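Local coordinates for neck appendage protein (Bacillus phage GA-1, PDB 3GUD), which probably serves, through this C-terminal trimeric peptidase S74-type domain, as an intramolecular chaperone that guides triple-beta-helix folding of the phage's neck appendage, at residues A[47-52]-A[97-101]. Residues are numbered along the deposited sequence; the frame is centred on the assembly and turned at random.
Sequences VIAQQI and IYSIR
Residues 47-52 run from an extended Val47 through Ile48, the N-cap residue, into the first turn of helix 49-58, where Ile52 N donates a hydrogen bond to Ile48 O (3.1 Å). In this chaperone domain the helix start packs on one face of a two-stranded antiparallel sheet, strands 69-73 and 96-100; Tyr98 and Ile100 face it, Ile97 and Ser99 point away. Ala49 is the small knob: its CB enters the hollow between Tyr98 and Ile100, 3.8 Å from Tyr98 CB, 3.6 Å from Ile100 CG2 and 3.4 Å from Ser99 O. With the CA atoms of Ala49 and Ile100 5.8 Å apart, a methyl suits this gap. Branched Ile100 (chi1 p) fills the space beside it, CG2 4.3 Å from Ile52 CD1. The flat Tyr98 ring (chi1 m) flanks the other side, edge-to-face with Tyr71, and the Gln50 side chain ends obliquely near it. Val69 also packs on Ala49 and Ile52; Trp107 of a second subunit packs on Val47 and Ile100. No hydrogen bond joins the segments, so non-directional van der Waals packing leaves their spacing to side-chain fit.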
# COMPACT_ATOMS: atom_id res chain seq x y z
N VAL A 47 2.12 -2.78 -12.36
CA VAL A 47 1.39 -2.39 -13.57
C VAL A 47 2.19 -1.32 -14.29
O VAL A 47 3.17 -0.80 -13.75
CB VAL A 47 -0.04 -1.90 -13.23
CG1 VAL A 47 -0.94 -3.07 -12.85
CG2 VAL A 47 -0.01 -0.87 -12.12
N ILE A 48 1.78 -0.99 -15.52
CA ILE A 48 2.48 0.03 -16.30
C ILE A 48 1.53 1.12 -16.79
O ILE A 48 0.63 0.85 -17.58
CB ILE A 48 3.23 -0.61 -17.49
CG1 ILE A 48 4.40 -1.46 -16.98
CG2 ILE A 48 3.73 0.47 -18.46
CD1 ILE A 48 5.16 -2.16 -18.09
N ALA A 49 1.74 2.35 -16.34
CA ALA A 49 0.79 3.44 -16.57
C ALA A 49 0.31 3.58 -18.02
O ALA A 49 -0.89 3.65 -18.26
CB ALA A 49 1.34 4.76 -16.06
N GLN A 50 1.24 3.64 -18.96
CA GLN A 50 0.89 3.83 -20.36
C GLN A 50 -0.04 2.78 -20.86
O GLN A 50 -0.93 3.06 -21.63
CB GLN A 50 2.13 3.83 -21.26
CG GLN A 50 2.86 5.15 -21.30
CD GLN A 50 3.81 5.31 -20.14
OE1 GLN A 50 3.71 4.60 -19.14
NE2 GLN A 50 4.74 6.26 -20.26
N GLN A 51 0.18 1.54 -20.46
CA GLN A 51 -0.75 0.51 -20.84
C GLN A 51 -2.12 0.71 -20.18
O GLN A 51 -3.15 0.40 -20.78
CB GLN A 51 -0.27 -0.83 -20.40
CG GLN A 51 -1.37 -1.48 -19.64
CD GLN A 51 -1.36 -2.93 -19.78
OE1 GLN A 51 -0.38 -3.50 -20.25
NE2 GLN A 51 -2.44 -3.57 -19.37
N ILE A 52 -2.11 1.18 -18.93
CA ILE A 52 -3.34 1.40 -18.19
C ILE A 52 -4.17 2.45 -18.91
O ILE A 52 -5.36 2.26 -19.18
CB ILE A 52 -3.06 1.90 -16.75
CG1 ILE A 52 -2.48 0.79 -15.90
CG2 ILE A 52 -4.34 2.41 -16.09
CD1 ILE A 52 -2.36 1.18 -14.44
N ILE A 97 6.60 12.30 -17.63
CA ILE A 97 6.62 11.01 -16.98
C ILE A 97 5.22 10.67 -16.52
O ILE A 97 4.52 11.52 -15.98
CB ILE A 97 7.61 11.03 -15.79
CG1 ILE A 97 7.87 9.62 -15.26
CG2 ILE A 97 7.12 11.94 -14.69
CD1 ILE A 97 8.50 9.60 -13.88
N TYR A 98 4.80 9.44 -16.78
CA TYR A 98 3.58 8.90 -16.21
C TYR A 98 3.94 8.00 -15.05
O TYR A 98 4.88 7.22 -15.13
CB TYR A 98 2.82 8.09 -17.25
CG TYR A 98 2.17 8.91 -18.34
CD1 TYR A 98 2.91 9.38 -19.42
CD2 TYR A 98 0.81 9.22 -18.29
CE1 TYR A 98 2.32 10.13 -20.43
CE2 TYR A 98 0.20 9.97 -19.30
CZ TYR A 98 0.96 10.42 -20.37
OH TYR A 98 0.37 11.16 -21.38
N SER A 99 3.20 8.13 -13.96
CA SER A 99 3.42 7.29 -12.79
C SER A 99 2.11 6.62 -12.52
O SER A 99 1.19 6.77 -13.30
CB SER A 99 3.85 8.14 -11.59
OG SER A 99 2.91 9.17 -11.30
N ILE A 100 2.01 5.86 -11.44
CA ILE A 100 0.71 5.30 -11.07
C ILE A 100 0.45 5.64 -9.62
O ILE A 100 1.36 6.01 -8.89
CB ILE A 100 0.59 3.76 -11.32
CG1 ILE A 100 1.38 2.95 -10.29
CG2 ILE A 100 0.98 3.39 -12.76
CD1 ILE A 100 0.99 1.49 -10.21
N ARG A 101 -0.81 5.53 -9.20
CA ARG A 101 -1.19 5.73 -7.81
C ARG A 101 -1.51 4.34 -7.22
O ARG A 101 -2.67 3.93 -7.20
CB ARG A 101 -2.41 6.66 -7.72
CG ARG A 101 -2.43 7.85 -8.74
CD ARG A 101 -1.92 9.18 -8.13
NE ARG A 101 -2.73 10.37 -8.44
CZ ARG A 101 -2.25 11.48 -9.00
NH1 ARG A 101 -0.97 11.56 -9.32
NH2 ARG A 101 -3.04 12.52 -9.23